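Local coordinates for L-amino acid deaminase (Proteus vulgaris, PDB 5I39), which is a membrane-bound flavoenzyme with FAD bound, thought to act as an oxidoreductase that deaminates L-amino acids, at residues G25-T30 with A189-A194; G69-E74 with I204-A209. All coordinates share one frame; numbering follows the deposited sequence.

Interaction 1: residues G25-T30 with A189-A194; sequences GFVEGT and ATFVMA. With EDO (1,2-ethanediol), chain C.
F191, in the first turn of helix 189-199, lies with one ring face under the backbone of G25, where the N-terminal segment 25-30 runs across a helix of the FAD-binding, Rossmann-type domain. From CB outward, F191 meets the segment atom by atom. Its CB touches V27 CG2 at 3.9 Å, the two side chains sliding past each other in opposite directions. With chi1 at -58°, CG lies anti to the carbonyl carbon and beside the backbone N, and the ring beyond it reaches G25. CG, CD2 and CE2 all have G25 CA as their nearest partner in the segment; that carbon sits over the ring centre, 3.5 Å from the centroid and only 8° off the normal, a CH-pi contact. Along the CD1-CE1 side, on the same face, CE1 comes to 3.4 Å from G25 C, and CD1 is near G25 C and F26 N, the latter approaching obliquely. G25 has a positive phi (65°), a backbone shape glycine adopts readily. At the tip, CZ reaches C1 of a bound 1,2-ethanediol in the ring plane. The same molecule donates a hydrogen bond from O2 to G25 O (2.7 Å) and approaches the edge of the F26 ring.

Further along, V27 carries the apolar part of the contact. It is buried and also packs on E195 and K198 of the same helix, while E28 O accepts a hydrogen bond from K198 NZ. V27 CG1 reaches A194 CB at 4.3 Å, one turn beyond F191, and V27 CG2 rests 3.5 Å from the carbonyl oxygen F191 O.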
ATOM      1  N   GLY A  25       2.989  11.997  11.853  1.00 15.40           N
ATOM      2  CA  GLY A  25       3.520  11.758  10.511  1.00 14.90           C
ATOM      3  C   GLY A  25       4.986  12.106  10.328  1.00 14.57           C
ATOM      4  O   GLY A  25       5.381  12.670   9.315  1.00 15.65           O
ATOM      5  N   PHE A  26       5.795  11.730  11.307  1.00 13.77           N
ATOM      6  CA  PHE A  26       7.244  11.925  11.260  1.00 13.88           C
ATOM      7  C   PHE A  26       7.927  10.954  12.208  1.00 13.39           C
ATOM      8  O   PHE A  26       7.652  10.949  13.408  1.00 14.82           O
ATOM      9  CB  PHE A  26       7.677  13.355  11.596  1.00 15.19           C
ATOM     10  CG  PHE A  26       9.164  13.559  11.482  1.00 16.39           C
ATOM     11  CD1 PHE A  26       9.760  13.737  10.236  1.00 17.31           C
ATOM     12  CD2 PHE A  26       9.980  13.516  12.608  1.00 17.84           C
ATOM     13  CE1 PHE A  26      11.136  13.895  10.120  1.00 17.69           C
ATOM     14  CE2 PHE A  26      11.356  13.674  12.499  1.00 18.90           C
ATOM     15  CZ  PHE A  26      11.933  13.862  11.254  1.00 18.63           C
ATOM     16  N   VAL A  27       8.813  10.140  11.650  1.00 11.99           N
ATOM     17  CA  VAL A  27       9.658   9.243  12.422  1.00 11.51           C
ATOM     18  C   VAL A  27      11.089   9.611  12.092  1.00 11.44           C
ATOM     19  O   VAL A  27      11.475   9.618  10.925  1.00 11.66           O
ATOM     20  CB  VAL A  27       9.389   7.774  12.052  1.00 11.30           C
ATOM     21  CG1 VAL A  27      10.393   6.847  12.725  1.00 11.87           C
ATOM     22  CG2 VAL A  27       7.973   7.392  12.446  1.00 12.37           C
ATOM     23  N   GLU A  28      11.875   9.923  13.117  1.00 11.92           N
ATOM     24  CA  GLU A  28      13.258  10.321  12.898  1.00 13.03           C
ATOM     25  C   GLU A  28      14.095   9.122  12.467  1.00 12.31           C
ATOM     26  O   GLU A  28      13.848   7.987  12.881  1.00 12.63           O
ATOM     27  CB  GLU A  28      13.853  10.968  14.153  1.00 15.40           C
ATOM     28  CG  GLU A  28      15.210  11.639  13.940  1.00 19.01           C
ATOM     29  CD  GLU A  28      15.225  12.633  12.786  1.00 21.86           C
ATOM     30  OE1 GLU A  28      14.855  13.806  13.004  1.00 24.75           O
ATOM     31  OE2 GLU A  28      15.606  12.239  11.656  1.00 23.33           O
ATOM     32  N   GLY A  29      15.072   9.383  11.608  1.00 12.18           N
ATOM     33  CA  GLY A  29      16.054   8.375  11.253  1.00 12.45           C
ATOM     34  C   GLY A  29      16.947   8.022  12.431  1.00 12.77           C
ATOM     35  O   GLY A  29      17.029   8.753  13.420  1.00 13.63           O
ATOM     36  N   THR A  30      17.613   6.883  12.317  1.00 12.54           N
ATOM     37  CA  THR A  30      18.617   6.461  13.286  1.00 13.18           C
ATOM     38  C   THR A  30      19.738   7.503  13.352  1.00 13.87           C
ATOM     39  O   THR A  30      20.183   8.000  12.320  1.00 13.70           O
ATOM     40  CB  THR A  30      19.190   5.092  12.880  1.00 12.86           C
ATOM     41  OG1 THR A  30      18.111   4.158  12.737  1.00 12.51           O
ATOM     42  CG2 THR A  30      20.194   4.566  13.904  1.00 13.71           C
ATOM     43  N   ALA A 189      -0.285   4.730   9.591  1.00  8.34           N
ATOM     44  CA  ALA A 189       0.075   3.310   9.449  1.00  8.17           C
ATOM     45  C   ALA A 189       1.563   3.046   9.213  1.00  7.96           C
ATOM     46  O   ALA A 189       2.180   2.277   9.945  1.00  7.97           O
ATOM     47  CB  ALA A 189      -0.757   2.657   8.359  1.00  8.25           C
ATOM     48  N   THR A 190       2.139   3.675   8.197  1.00  7.80           N
ATOM     49  CA  THR A 190       3.535   3.387   7.858  1.00  7.99           C
ATOM     50  C   THR A 190       4.486   3.937   8.920  1.00  8.07           C
ATOM     51  O   THR A 190       5.554   3.373   9.149  1.00  8.32           O
ATOM     52  CB  THR A 190       3.892   3.906   6.461  1.00  7.92           C
ATOM     53  OG1 THR A 190       2.942   3.377   5.536  1.00  8.04           O
ATOM     54  CG2 THR A 190       5.292   3.462   6.043  1.00  8.33           C
ATOM     55  N   PHE A 191       4.084   5.015   9.582  1.00  8.27           N
ATOM     56  CA  PHE A 191       4.891   5.605  10.654  1.00  8.56           C
ATOM     57  C   PHE A 191       4.975   4.662  11.850  1.00  8.42           C
ATOM     58  O   PHE A 191       6.051   4.476  12.417  1.00  8.76           O
ATOM     59  CB  PHE A 191       4.344   6.979  11.041  1.00  8.89           C
ATOM     60  CG  PHE A 191       4.305   7.935   9.881  1.00  9.25           C
ATOM     61  CD1 PHE A 191       5.465   8.572   9.445  1.00  9.60           C
ATOM     62  CD2 PHE A 191       3.123   8.152   9.181  1.00  9.56           C
ATOM     63  CE1 PHE A 191       5.436   9.428   8.353  1.00 10.12           C
ATOM     64  CE2 PHE A 191       3.090   9.000   8.089  1.00  9.96           C
ATOM     65  CZ  PHE A 191       4.245   9.643   7.677  1.00 10.48           C
ATOM     66  N   VAL A 192       3.856   4.046  12.214  1.00  8.46           N
ATOM     67  CA  VAL A 192       3.867   3.021  13.259  1.00  8.32           C
ATOM     68  C   VAL A 192       4.777   1.853  12.852  1.00  8.17           C
ATOM     69  O   VAL A 192       5.558   1.360  13.663  1.00  8.36           O
ATOM     70  CB  VAL A 192       2.432   2.555  13.595  1.00  8.49           C
ATOM     71  CG1 VAL A 192       2.429   1.315  14.479  1.00  8.35           C
ATOM     72  CG2 VAL A 192       1.677   3.683  14.291  1.00  8.76           C
HETATM   73  N   MSE A 193       4.699   1.431  11.594  1.00  7.99           N
HETATM   74  CA  MSE A 193       5.540   0.320  11.129  1.00  8.06           C
HETATM   75  C   MSE A 193       7.008   0.686  11.155  1.00  7.97           C
HETATM   76  O   MSE A 193       7.840  -0.151  11.502  1.00  8.04           O
HETATM   77  CB  MSE A 193       5.150  -0.167   9.734  1.00  8.20           C
HETATM   78  CG  MSE A 193       3.729  -0.721   9.599  1.00  9.35           C
HETATM   79 SE   MSE A 193       3.196  -1.938  11.052  1.00 11.31          SE
HETATM   80  CE  MSE A 193       4.691  -3.209  11.053  1.00 11.14           C
ATOM     81  N   ALA A 194       7.345   1.927  10.803  1.00  7.98           N
ATOM     82  CA  ALA A 194       8.742   2.381  10.850  1.00  8.39           C
ATOM     83  C   ALA A 194       9.308   2.404  12.270  1.00  8.59           C
ATOM     84  O   ALA A 194      10.444   1.979  12.490  1.00  8.76           O
ATOM     85  CB  ALA A 194       8.880   3.751  10.219  1.00  8.40           C
TER
HETATM   86  C1  EDO C 502       6.072  12.145   5.983  1.00 29.20           C
HETATM   87  O1  EDO C 502       5.703  13.057   4.948  1.00 32.31           O
HETATM   88  C2  EDO C 502       7.514  12.409   6.412  1.00 28.01           C
HETATM   89  O2  EDO C 502       7.604  12.857   7.769  1.00 27.28           O

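Interaction 2: residues G69-E74 with I204-A209; sequences GNIAGE and IYTQCA. With FAD (flavin-adenine dinucleotide), chain B.
The loop that leaves strand 63-66 of the FAD-binding Rossmann-type sheet meets, in this contact, the end of the edge strand 203-205 and the turn after it. G69 and Q207 are joined by the single backbone hydrogen bond of the contact, Q207 N to G69 O, 3.1 Å long and nearly straight at 172°. T206 CB packs against the same oxygen at 3.3 Å. Beyond it the amides of N70 and Q207 approach with their planes 69° apart, and N70 OD1 lies 2.9 Å from Q207 NE2. The Q207 chain bends at chi2 (77°), which sets CD; its amide has NE2 beside N70 and OE1 beside T206. Its OE1 accepts a hydrogen bond from T206 OG1, 2.8 Å long, with the hydroxyl above the plane of the amide carbonyl.

On the inner side the contact is apolar. I71 lies across both I204 and T206 at about a right angle: its CG1 touches T206 CG2 at 3.7 Å, and its CD1 touches I204 CG2 at the same separation. From N70 to G73 the loop makes a type II beta turn, after which E74 CB comes 3.3 Å from FAD O1A; on the other segment, A209 CA is close to the adenine.

E67, an FAD-binding residue, accepts a hydrogen bond from G69 N through OE2, and its backbone pairs with Y205 and C208. I204 packs on I65 of strand 63-66 and on K198 of helix 189-199, and I71 touches A194 of that helix, so the contact lies between the sheet edge and the helix preceding strand 203-205.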
ATOM      1  N   GLY A  69      15.026  10.811   1.452  1.00 10.27           N
ATOM      2  CA  GLY A  69      14.288  11.885   2.112  1.00 10.57           C
ATOM      3  C   GLY A  69      13.931  11.488   3.528  1.00 10.51           C
ATOM      4  O   GLY A  69      14.779  11.001   4.275  1.00 11.03           O
ATOM      5  N   ASN A  70      12.674  11.714   3.898  1.00 11.04           N
ATOM      6  CA  ASN A  70      12.152  11.310   5.199  1.00 11.21           C
ATOM      7  C   ASN A  70      11.523   9.923   5.129  1.00 10.22           C
ATOM      8  O   ASN A  70      11.073   9.482   4.076  1.00 10.52           O
ATOM      9  CB  ASN A  70      11.088  12.300   5.678  1.00 13.58           C
ATOM     10  CG  ASN A  70      11.646  13.687   5.945  1.00 16.24           C
ATOM     11  OD1 ASN A  70      12.802  13.839   6.329  1.00 19.00           O
ATOM     12  ND2 ASN A  70      10.812  14.708   5.769  1.00 20.01           N
ATOM     13  N   ILE A  71      11.467   9.255   6.274  1.00  9.79           N
ATOM     14  CA  ILE A  71      10.760   7.980   6.392  1.00  9.70           C
ATOM     15  C   ILE A  71       9.298   8.160   5.978  1.00  9.61           C
ATOM     16  O   ILE A  71       8.629   9.085   6.431  1.00  9.64           O
ATOM     17  CB  ILE A  71      10.851   7.431   7.832  1.00  9.95           C
ATOM     18  CG1 ILE A  71      12.273   6.923   8.089  1.00 10.65           C
ATOM     19  CG2 ILE A  71       9.839   6.313   8.066  1.00 10.58           C
ATOM     20  CD1 ILE A  71      12.604   6.644   9.538  1.00 11.04           C
ATOM     21  N   ALA A  72       8.824   7.276   5.101  1.00  9.62           N
ATOM     22  CA  ALA A  72       7.423   7.245   4.670  1.00 10.15           C
ATOM     23  C   ALA A  72       6.962   8.558   4.021  1.00 10.17           C
ATOM     24  O   ALA A  72       5.782   8.877   4.053  1.00 11.95           O
ATOM     25  CB  ALA A  72       6.519   6.858   5.843  1.00 10.91           C
ATOM     26  N   GLY A  73       7.886   9.295   3.404  1.00  9.62           N
ATOM     27  CA  GLY A  73       7.593  10.619   2.861  1.00 10.52           C
ATOM     28  C   GLY A  73       6.902  10.661   1.511  1.00 10.72           C
ATOM     29  O   GLY A  73       6.517  11.740   1.069  1.00 12.43           O
ATOM     30  N   GLU A  74       6.747   9.514   0.847  1.00  9.80           N
ATOM     31  CA  GLU A  74       6.194   9.482  -0.506  1.00  9.84           C
ATOM     32  C   GLU A  74       4.885   8.672  -0.525  1.00  9.40           C
ATOM     33  O   GLU A  74       3.971   9.002   0.234  1.00  9.87           O
ATOM     34  CB  GLU A  74       7.272   9.022  -1.497  1.00 10.74           C
ATOM     35  CG  GLU A  74       8.512   9.918  -1.504  1.00 12.29           C
ATOM     36  CD  GLU A  74       8.286  11.304  -2.073  1.00 14.36           C
ATOM     37  OE1 GLU A  74       7.252  11.536  -2.727  1.00 16.07           O
ATOM     38  OE2 GLU A  74       9.170  12.164  -1.887  1.00 16.65           O
ATOM     39  N   ILE A 204      17.696   2.946  10.163  1.00  9.81           N
ATOM     40  CA  ILE A 204      17.130   3.656   9.018  1.00  9.92           C
ATOM     41  C   ILE A 204      17.774   5.029   8.930  1.00 10.23           C
ATOM     42  O   ILE A 204      17.589   5.863   9.820  1.00 11.23           O
ATOM     43  CB  ILE A 204      15.596   3.812   9.125  1.00 10.13           C
ATOM     44  CG1 ILE A 204      14.939   2.448   9.385  1.00  9.81           C
ATOM     45  CG2 ILE A 204      15.049   4.451   7.849  1.00 10.14           C
ATOM     46  CD1 ILE A 204      13.429   2.469   9.548  1.00 10.89           C
ATOM     47  N   TYR A 205      18.512   5.266   7.850  1.00 10.02           N
ATOM     48  CA  TYR A 205      19.240   6.522   7.665  1.00 10.70           C
ATOM     49  C   TYR A 205      18.541   7.382   6.630  1.00 10.59           C
ATOM     50  O   TYR A 205      18.427   7.004   5.465  1.00 10.83           O
ATOM     51  CB  TYR A 205      20.707   6.244   7.320  1.00 11.16           C
ATOM     52  CG  TYR A 205      21.346   5.519   8.470  1.00 11.39           C
ATOM     53  CD1 TYR A 205      21.874   6.218   9.556  1.00 12.10           C
ATOM     54  CD2 TYR A 205      21.332   4.130   8.530  1.00 11.49           C
ATOM     55  CE1 TYR A 205      22.408   5.551  10.645  1.00 12.83           C
ATOM     56  CE2 TYR A 205      21.854   3.453   9.617  1.00 12.03           C
ATOM     57  CZ  TYR A 205      22.393   4.167  10.672  1.00 12.62           C
ATOM     58  OH  TYR A 205      22.918   3.482  11.745  1.00 13.36           O
ATOM     59  N   THR A 206      18.043   8.527   7.091  1.00 10.68           N
ATOM     60  CA  THR A 206      17.317   9.479   6.260  1.00 10.97           C
ATOM     61  C   THR A 206      18.279  10.509   5.668  1.00 11.33           C
ATOM     62  O   THR A 206      19.437  10.611   6.083  1.00 11.75           O
ATOM     63  CB  THR A 206      16.221  10.178   7.075  1.00 11.27           C
ATOM     64  OG1 THR A 206      16.794  10.751   8.253  1.00 12.24           O
ATOM     65  CG2 THR A 206      15.159   9.177   7.480  1.00 11.69           C
ATOM     66  N   GLN A 207      17.798  11.269   4.688  1.00 11.72           N
ATOM     67  CA  GLN A 207      18.645  12.198   3.923  1.00 12.56           C
ATOM     68  C   GLN A 207      19.915  11.489   3.429  1.00 12.23           C
ATOM     69  O   GLN A 207      21.024  12.030   3.504  1.00 13.78           O
ATOM     70  CB  GLN A 207      18.996  13.439   4.758  1.00 14.06           C
ATOM     71  CG  GLN A 207      17.796  14.281   5.163  1.00 15.75           C
ATOM     72  CD  GLN A 207      17.002  13.688   6.313  1.00 16.57           C
ATOM     73  OE1 GLN A 207      17.572  13.231   7.303  1.00 17.70           O
ATOM     74  NE2 GLN A 207      15.678  13.700   6.195  1.00 18.04           N
ATOM     75  N   CYS A 208      19.731  10.266   2.935  1.00 11.64           N
ATOM     76  CA  CYS A 208      20.827   9.356   2.617  1.00 12.04           C
ATOM     77  C   CYS A 208      20.456   8.518   1.397  1.00 11.76           C
ATOM     78  O   CYS A 208      19.948   7.404   1.518  1.00 12.69           O
ATOM     79  CB  CYS A 208      21.129   8.470   3.827  1.00 12.45           C
ATOM     80  SG  CYS A 208      22.546   7.366   3.629  1.00 15.15           S
ATOM     81  N   ALA A 209      20.697   9.078   0.218  1.00 11.60           N
ATOM     82  CA  ALA A 209      20.355   8.429  -1.039  1.00 11.25           C
ATOM     83  C   ALA A 209      21.373   7.366  -1.407  1.00 11.31           C
ATOM     84  O   ALA A 209      22.579   7.610  -1.344  1.00 12.09           O
ATOM     85  CB  ALA A 209      20.275   9.453  -2.155  1.00 11.94           C
TER
HETATM   86  PA  FAD B 501       7.226   4.696  -1.301  1.00  8.44           P
HETATM   87  O1A FAD B 501       7.109   5.840  -2.315  1.00  9.40           O
HETATM   88  O2A FAD B 501       6.322   4.841  -0.092  1.00  8.55           O
HETATM   89  O5B FAD B 501       8.702   4.570  -0.722  1.00  8.65           O
HETATM   90  C5B FAD B 501       9.852   4.471  -1.549  1.00  9.00           C
HETATM   91  C4B FAD B 501      10.942   5.237  -0.824  1.00  9.26           C
HETATM   92  O4B FAD B 501      12.189   5.040  -1.521  1.00  9.35           O
HETATM   93  C3B FAD B 501      10.672   6.743  -0.810  1.00  9.27           C
HETATM   94  O3B FAD B 501      10.548   7.199   0.536  1.00  9.19           O
HETATM   95  C2B FAD B 501      11.885   7.312  -1.562  1.00  9.48           C
HETATM   96  O2B FAD B 501      12.304   8.603  -1.080  1.00  9.44           O
HETATM   97  C1B FAD B 501      12.933   6.230  -1.371  1.00  9.50           C
HETATM   98  N9A FAD B 501      13.995   6.187  -2.381  1.00  9.61           N
HETATM   99  C8A FAD B 501      13.843   6.162  -3.690  1.00  9.95           C
HETATM  100  N7A FAD B 501      15.026   6.062  -4.332  1.00 10.19           N
HETATM  101  C5A FAD B 501      15.935   6.031  -3.366  1.00  9.81           C
HETATM  102  C6A FAD B 501      17.392   5.943  -3.314  1.00  9.91           C
HETATM  103  N6A FAD B 501      18.112   5.875  -4.452  1.00 10.37           N
HETATM  104  N1A FAD B 501      17.996   5.926  -2.110  1.00  9.86           N
HETATM  105  C2A FAD B 501      17.293   5.971  -0.971  1.00  9.92           C
HETATM  106  N3A FAD B 501      15.959   6.075  -0.934  1.00  9.89           N
HETATM  107  C4A FAD B 501      15.271   6.100  -2.082  1.00  9.75           C
HETATM  108  N1  FAD B 501      -2.380   0.978  -1.778  1.00  9.02           N
HETATM  109  C2  FAD B 501      -3.311   0.293  -1.107  1.00  8.86           C
HETATM  110  O2  FAD B 501      -3.033  -0.863  -0.741  1.00  8.78           O
HETATM  111  N3  FAD B 501      -4.522   0.840  -0.838  1.00  8.78           N
HETATM  112  C4  FAD B 501      -4.900   2.062  -1.227  1.00  8.97           C
HETATM  113  O4  FAD B 501      -6.000   2.510  -0.934  1.00  8.91           O
HETATM  114  C4X FAD B 501      -3.944   2.876  -1.992  1.00  9.35           C
HETATM  115  N5  FAD B 501      -4.236   4.108  -2.486  1.00  9.57           N
HETATM  116  C5X FAD B 501      -3.267   4.863  -3.015  1.00  9.73           C
HETATM  117  C6  FAD B 501      -3.484   6.206  -3.330  1.00  9.99           C
HETATM  118  C7  FAD B 501      -2.470   7.022  -3.823  1.00  9.97           C
HETATM  119  C7M FAD B 501      -2.723   8.486  -4.104  1.00 10.31           C
HETATM  120  C8  FAD B 501      -1.130   6.458  -4.041  1.00 10.07           C
HETATM  121  C8M FAD B 501       0.016   7.306  -4.540  1.00 10.78           C
HETATM  122  C9  FAD B 501      -0.917   5.110  -3.749  1.00  9.78           C
HETATM  123  C9A FAD B 501      -1.927   4.295  -3.253  1.00  9.36           C
HETATM  124  N10 FAD B 501      -1.710   2.942  -2.961  1.00  9.06           N
HETATM  125  C10 FAD B 501      -2.643   2.221  -2.222  1.00  9.12           C
HETATM  126  C1' FAD B 501      -0.440   2.306  -3.251  1.00  8.82           C
HETATM  127  C2' FAD B 501       0.528   2.334  -2.122  1.00  8.75           C
HETATM  128  O2' FAD B 501       0.471   3.612  -1.496  1.00  8.78           O
HETATM  129  C3' FAD B 501       1.908   2.053  -2.709  1.00  8.58           C
HETATM  130  O3' FAD B 501       1.893   0.869  -3.549  1.00  8.36           O
HETATM  131  C4' FAD B 501       2.971   1.844  -1.655  1.00  8.46           C
HETATM  132  O4' FAD B 501       2.941   2.923  -0.701  1.00  8.40           O
HETATM  133  C5' FAD B 501       4.336   1.780  -2.315  1.00  8.42           C
HETATM  134  O5' FAD B 501       5.289   1.641  -1.260  1.00  8.18           O
HETATM  135  P   FAD B 501       6.864   1.786  -1.613  1.00  8.24           P
HETATM  136  O1P FAD B 501       7.613   1.530  -0.340  1.00  8.32           O
HETATM  137  O2P FAD B 501       7.177   0.983  -2.857  1.00  8.60           O
HETATM  138  O3P FAD B 501       6.987   3.327  -2.113  1.00  8.52           O

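Overall arrangement
From the N terminus, segment 25-30 comes first, ahead of strand 40-43, then loop 69-74 after strand 63-66; helix 189-199 and strand 203-205 follow one another later. Interaction 1 closes a loop of 158 residues and interaction 2 one of 129, and since their segments alternate along the chain the two loops cross rather than nest. Their centres lie 10 Å apart and they touch: T190 CG2 packs on A72 CB, V27 O on I71 CD1, and T30 N probably hydrogen-bonds to I204 O. Together they join the N-terminal segment, helix 189-199 and the edge of the Rossmann-type sheet. Interaction 2 reaches FAD at diphosphate and adenine; F191 of interaction 1 stays about 9 Å from its nearest atom.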